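3-dehydroquinate dehydratase (Aquifex aeolicus, PDB 2EGZ) catalyses the cis-dehydration of 3-dehydroquinate to 3-dehydroshikimate through a Schiff base with its substrate, probably as the third step of the chorismate pathway. Local coordinates at residues B[115-119]-B[120-124]; B[125-128]-B[129-133]. One frame throughout, in Å; residues are numbered along the deposited sequence.

Along the chain the two interactions come in series, neither enclosing nor crossing the other. Interaction 1 closes the turn by which strand 110-117 of the TIM barrel leaves the sheet and reaches the start of helix 124-136; interaction 2 then runs along that helix, which leads on to strand 140-146. Together they cover the end of the first strand, the loop and most of the helix of one beta-alpha-beta unit, whose two strands carry the catalytic His116 and the Schiff-base Lys142. Their centres lie about 11 Å apart, and they touch where Tyr115 CB packs on Val130 CG1 and Pro122 O on Ile127 CD1, both at 3.6 Å. Both also touch the second subunit of the homodimer.

Interaction 1 (B[115-119]-B[120-124]); sequences YHNFE and LTPPN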
loop_
_atom_site.group_PDB
_atom_site.type_symbol
_atom_site.label_atom_id
_atom_site.label_comp_id
_atom_site.label_asym_id
_atom_site.label_seq_id
_atom_site.Cartn_x
_atom_site.Cartn_y
_atom_site.Cartn_z
ATOM N N TYR B 115 6.887 -5.443 -5.452
ATOM C CA TYR B 115 5.835 -5.621 -4.465
ATOM C C TYR B 115 6.451 -6.440 -3.343
ATOM O O TYR B 115 7.041 -7.491 -3.597
ATOM C CB TYR B 115 4.651 -6.399 -5.046
ATOM C CG TYR B 115 3.678 -6.842 -3.973
ATOM C CD1 TYR B 115 2.835 -5.924 -3.352
ATOM C CD2 TYR B 115 3.662 -8.163 -3.519
ATOM C CE1 TYR B 115 2.006 -6.304 -2.295
ATOM C CE2 TYR B 115 2.837 -8.554 -2.464
ATOM C CZ TYR B 115 2.015 -7.618 -1.856
ATOM O OH TYR B 115 1.225 -7.989 -0.787
ATOM N N HIS B 116 6.340 -5.964 -2.110
ATOM C CA HIS B 116 6.889 -6.709 -0.986
ATOM C C HIS B 116 5.833 -6.984 0.076
ATOM O O HIS B 116 4.971 -6.146 0.341
ATOM C CB HIS B 116 8.034 -5.941 -0.315
ATOM C CG HIS B 116 9.123 -5.519 -1.249
ATOM N ND1 HIS B 116 8.950 -4.543 -2.205
ATOM C CD2 HIS B 116 10.412 -5.922 -1.352
ATOM C CE1 HIS B 116 10.084 -4.362 -2.858
ATOM N NE2 HIS B 116 10.987 -5.185 -2.361
ATOM N N ASN B 117 5.888 -8.170 0.669
ATOM C CA ASN B 117 4.977 -8.502 1.758
ATOM C C ASN B 117 5.845 -9.203 2.781
ATOM O O ASN B 117 6.247 -10.350 2.594
ATOM C CB ASN B 117 3.834 -9.423 1.319
ATOM C CG ASN B 117 2.768 -9.568 2.406
ATOM O OD1 ASN B 117 3.089 -9.811 3.573
ATOM N ND2 ASN B 117 1.504 -9.421 2.028
ATOM N N PHE B 118 6.149 -8.493 3.860
ATOM C CA PHE B 118 7.006 -9.007 4.917
ATOM C C PHE B 118 6.311 -9.927 5.913
ATOM O O PHE B 118 6.943 -10.418 6.851
ATOM C CB PHE B 118 7.641 -7.823 5.648
ATOM C CG PHE B 118 8.506 -6.970 4.763
ATOM C CD1 PHE B 118 9.822 -7.333 4.499
ATOM C CD2 PHE B 118 7.985 -5.840 4.140
ATOM C CE1 PHE B 118 10.610 -6.584 3.621
ATOM C CE2 PHE B 118 8.763 -5.085 3.262
ATOM C CZ PHE B 118 10.077 -5.461 3.003
ATOM N N GLU B 119 5.022 -10.176 5.706
ATOM C CA GLU B 119 4.266 -11.027 6.615
ATOM C C GLU B 119 3.844 -12.391 6.085
ATOM O O GLU B 119 3.858 -13.380 6.825
ATOM C CB GLU B 119 3.010 -10.292 7.092
ATOM C CG GLU B 119 3.261 -9.215 8.130
ATOM C CD GLU B 119 1.981 -8.513 8.552
ATOM O OE1 GLU B 119 0.956 -9.205 8.749
ATOM O OE2 GLU B 119 2.003 -7.271 8.698
ATOM N N LEU B 120 3.469 -12.454 4.811
ATOM C CA LEU B 120 2.986 -13.707 4.242
ATOM C C LEU B 120 3.030 -13.730 2.723
ATOM O O LEU B 120 3.334 -12.729 2.083
ATOM C CB LEU B 120 1.535 -13.925 4.696
ATOM C CG LEU B 120 0.602 -12.725 4.441
ATOM C CD1 LEU B 120 0.124 -12.713 2.993
ATOM C CD2 LEU B 120 -0.607 -12.795 5.369
ATOM N N THR B 121 2.718 -14.890 2.156
ATOM C CA THR B 121 2.664 -15.050 0.709
ATOM C C THR B 121 1.182 -14.901 0.384
ATOM O O THR B 121 0.370 -15.765 0.722
ATOM C CB THR B 121 3.163 -16.440 0.284
ATOM O OG1 THR B 121 4.525 -16.592 0.704
ATOM C CG2 THR B 121 3.076 -16.603 -1.236
ATOM N N PRO B 122 0.809 -13.797 -0.276
ATOM C CA PRO B 122 -0.592 -13.546 -0.625
ATOM C C PRO B 122 -1.232 -14.569 -1.552
ATOM O O PRO B 122 -0.538 -15.355 -2.208
ATOM C CB PRO B 122 -0.546 -12.143 -1.228
ATOM C CG PRO B 122 0.809 -12.102 -1.875
ATOM C CD PRO B 122 1.693 -12.758 -0.839
ATOM N N PRO B 123 -2.576 -14.587 -1.597
ATOM C CA PRO B 123 -3.350 -15.505 -2.438
ATOM C C PRO B 123 -2.893 -15.436 -3.888
ATOM O O PRO B 123 -2.335 -14.432 -4.324
ATOM C CB PRO B 123 -4.779 -15.006 -2.257
ATOM C CG PRO B 123 -4.774 -14.551 -0.838
ATOM C CD PRO B 123 -3.477 -13.780 -0.753
ATOM N N ASN B 124 -3.146 -16.501 -4.637
ATOM C CA ASN B 124 -2.722 -16.555 -6.027
ATOM C C ASN B 124 -3.155 -15.391 -6.898
ATOM O O ASN B 124 -2.357 -14.903 -7.692
ATOM C CB ASN B 124 -3.170 -17.868 -6.669
ATOM C CG ASN B 124 -2.604 -19.078 -5.956
ATOM O OD1 ASN B 124 -1.600 -18.980 -5.247
ATOM N ND2 ASN B 124 -3.236 -20.228 -6.148
#
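The side-chain oxygen of Asn117 is gripped by two successive backbone N-H groups where strand 110-117 of the TIM barrel turns toward helix 124-136. Leu120 N gives a bond of 2.9 Å to Asn117 OD1, with an N-H...O angle of 159° but from well above the carbonyl plane; Glu119 N, also 2.9 Å from Asn117 OD1, lies in that plane and closes an Asx turn. Asn117 CG stands anti to the backbone N (chi1 -170°), a torsion that brings OD1 within bonding distance of both N-H groups. The other end of the amide, Asn117 ND2, donates to Tyr115 OH at 3.2 Å, slightly tilted from the amide plane. With both ends engaged, the amide is held against rotation. A leucine here would probably leave Glu119 N and Leu120 N without their shared acceptor and Tyr115 OH without its amide donor. Van der Waals contacts flank the amide. Leu120 CD1 lies 3.7 Å from Asn117 ND2, its side chain passing obliquely across the amide; the apolar pair is Pro122 and Tyr115, where Pro122 CG approaches the ring obliquely, 4.1 Å from Tyr115 CE2. The second subunit adjoins this side: its Tyr41 hydroxyl bonds Glu119 OE1, and its Ser35 makes a weak bond with Tyr115 OH. His116, the proton donor/acceptor of the active site, lies between the two strand residues in sequence but takes no part in the turn; Phe118 turns away from 120-124 and packs on Arg61, which binds 3-dehydroquinate. A tartrate molecule, probably from the crystallisation liquor and perhaps marking the pocket, has its O1 hydrogen-bonded to His116 NE2.

Interaction 2 (B[125-128]-B[129-133]); sequences WIIR and EVLRE
Trp125 to Arg128 and Glu129 to Arg132 form successive turns of helix 124-136, joined by four i to i+4 backbone bonds. The shortest runs from Arg132 N to Arg128 O (2.9 Å), the longest from Leu131 N to Ile127 O (3.2 Å). Apolar side chains meet one turn apart: Ile126 CG2 lies 4.3 Å from Val130 CG2, and Ile127 CG2 lies 4.2 Å from Leu131 CD1. Between neighbours in sequence, Ile126 CG1 sits over the centre of one face of the Trp125 ring, 3.3 Å above its plane. Among polar groups, the carboxylate of Glu129 meets the indole at its edge, OE1 being 3.5 Å from Trp125 CZ3, with the two planes 54° apart. Arg128 and Arg132 run side by side, Arg128 NE 4.3 Å from Arg132 NH1; the Arg128 chain is bent at chi3 (-69°) and the Arg132 chain extended to NE, with the guanidinium planes 42° apart, and Arg128 NH1 bonds Gln162 OE1. The helix lays Ile127, Val130 and Leu131 on Ile143 of strand 140-146, while Ile127 and Arg128 also pack on Ile159 of helix 150-160, and Trp125 meets Arg68 of the second subunit.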
loop_
_atom_site.group_PDB
_atom_site.type_symbol
_atom_site.label_atom_id
_atom_site.label_comp_id
_atom_site.label_asym_id
_atom_site.label_seq_id
_atom_site.Cartn_x
_atom_site.Cartn_y
_atom_site.Cartn_z
ATOM N N TRP B 125 -4.399 -14.929 -6.756
ATOM C CA TRP B 125 -4.861 -13.836 -7.604
ATOM C C TRP B 125 -4.039 -12.566 -7.420
ATOM O O TRP B 125 -3.878 -11.787 -8.362
ATOM C CB TRP B 125 -6.354 -13.542 -7.379
ATOM C CG TRP B 125 -6.689 -12.915 -6.066
ATOM C CD1 TRP B 125 -7.013 -13.556 -4.907
ATOM C CD2 TRP B 125 -6.743 -11.511 -5.780
ATOM N NE1 TRP B 125 -7.273 -12.637 -3.916
ATOM C CE2 TRP B 125 -7.116 -11.376 -4.425
ATOM C CE3 TRP B 125 -6.519 -10.355 -6.540
ATOM C CZ2 TRP B 125 -7.264 -10.125 -3.808
ATOM C CZ3 TRP B 125 -6.667 -9.109 -5.927
ATOM C CH2 TRP B 125 -7.039 -9.009 -4.572
ATOM N N ILE B 126 -3.519 -12.360 -6.214
ATOM C CA ILE B 126 -2.688 -11.195 -5.931
ATOM C C ILE B 126 -1.323 -11.383 -6.593
ATOM O O ILE B 126 -0.779 -10.453 -7.185
ATOM C CB ILE B 126 -2.512 -10.995 -4.410
ATOM C CG1 ILE B 126 -3.841 -10.530 -3.806
ATOM C CG2 ILE B 126 -1.410 -9.979 -4.131
ATOM C CD1 ILE B 126 -3.795 -10.272 -2.310
ATOM N N ILE B 127 -0.772 -12.590 -6.496
ATOM C CA ILE B 127 0.514 -12.872 -7.125
ATOM C C ILE B 127 0.410 -12.586 -8.624
ATOM O O ILE B 127 1.256 -11.901 -9.202
ATOM C CB ILE B 127 0.921 -14.351 -6.927
ATOM C CG1 ILE B 127 1.220 -14.603 -5.449
ATOM C CG2 ILE B 127 2.129 -14.692 -7.808
ATOM C CD1 ILE B 127 1.481 -16.049 -5.097
ATOM N N ARG B 128 -0.643 -13.102 -9.250
ATOM C CA ARG B 128 -0.838 -12.901 -10.681
ATOM C C ARG B 128 -1.095 -11.444 -11.054
ATOM O O ARG B 128 -0.625 -10.976 -12.088
ATOM C CB ARG B 128 -1.987 -13.778 -11.193
ATOM C CG ARG B 128 -1.677 -15.272 -11.186
ATOM C CD ARG B 128 -2.769 -16.059 -11.907
ATOM N NE ARG B 128 -4.023 -16.038 -11.162
ATOM C CZ ARG B 128 -4.425 -17.005 -10.345
ATOM N NH1 ARG B 128 -3.680 -18.091 -10.164
ATOM N NH2 ARG B 128 -5.573 -16.878 -9.698
ATOM N N GLU B 129 -1.843 -10.727 -10.221
ATOM C CA GLU B 129 -2.130 -9.326 -10.511
ATOM C C GLU B 129 -0.863 -8.481 -10.462
ATOM O O GLU B 129 -0.669 -7.595 -11.295
ATOM C CB GLU B 129 -3.147 -8.761 -9.524
ATOM C CG GLU B 129 -3.534 -7.325 -9.842
ATOM C CD GLU B 129 -4.566 -6.781 -8.886
ATOM O OE1 GLU B 129 -5.640 -7.406 -8.756
ATOM O OE2 GLU B 129 -4.306 -5.728 -8.267
ATOM N N VAL B 130 -0.011 -8.746 -9.477
ATOM C CA VAL B 130 1.241 -8.007 -9.345
ATOM C C VAL B 130 2.078 -8.213 -10.597
ATOM O O VAL B 130 2.652 -7.267 -11.139
ATOM C CB VAL B 130 2.043 -8.479 -8.103
ATOM C CG1 VAL B 130 3.457 -7.907 -8.134
ATOM C CG2 VAL B 130 1.327 -8.034 -6.834
ATOM N N LEU B 131 2.144 -9.453 -11.063
ATOM C CA LEU B 131 2.910 -9.765 -12.261
ATOM C C LEU B 131 2.313 -9.094 -13.492
ATOM O O LEU B 131 3.027 -8.477 -14.283
ATOM C CB LEU B 131 2.957 -11.277 -12.472
ATOM C CG LEU B 131 3.688 -12.041 -11.368
ATOM C CD1 LEU B 131 3.541 -13.538 -11.602
ATOM C CD2 LEU B 131 5.160 -11.634 -11.354
ATOM N N ARG B 132 1.001 -9.208 -13.653
ATOM C CA ARG B 132 0.357 -8.603 -14.809
ATOM C C ARG B 132 0.462 -7.088 -14.829
ATOM O O ARG B 132 0.667 -6.499 -15.888
ATOM C CB ARG B 132 -1.105 -9.046 -14.892
ATOM C CG ARG B 132 -1.214 -10.479 -15.374
ATOM C CD ARG B 132 -2.632 -10.980 -15.512
ATOM N NE ARG B 132 -2.604 -12.353 -16.005
ATOM C CZ ARG B 132 -3.268 -13.366 -15.456
ATOM N NH1 ARG B 132 -4.029 -13.160 -14.390
ATOM N NH2 ARG B 132 -3.149 -14.590 -15.965
ATOM N N GLU B 133 0.327 -6.454 -13.668
ATOM C CA GLU B 133 0.429 -4.997 -13.602
ATOM C C GLU B 133 1.852 -4.568 -13.935
ATOM O O GLU B 133 2.065 -3.571 -14.624
ATOM C CB GLU B 133 0.037 -4.496 -12.214
ATOM C CG GLU B 133 -1.452 -4.560 -11.957
ATOM C CD GLU B 133 -2.222 -3.577 -12.817
ATOM O OE1 GLU B 133 -2.192 -2.368 -12.509
ATOM O OE2 GLU B 133 -2.845 -4.012 -13.809
#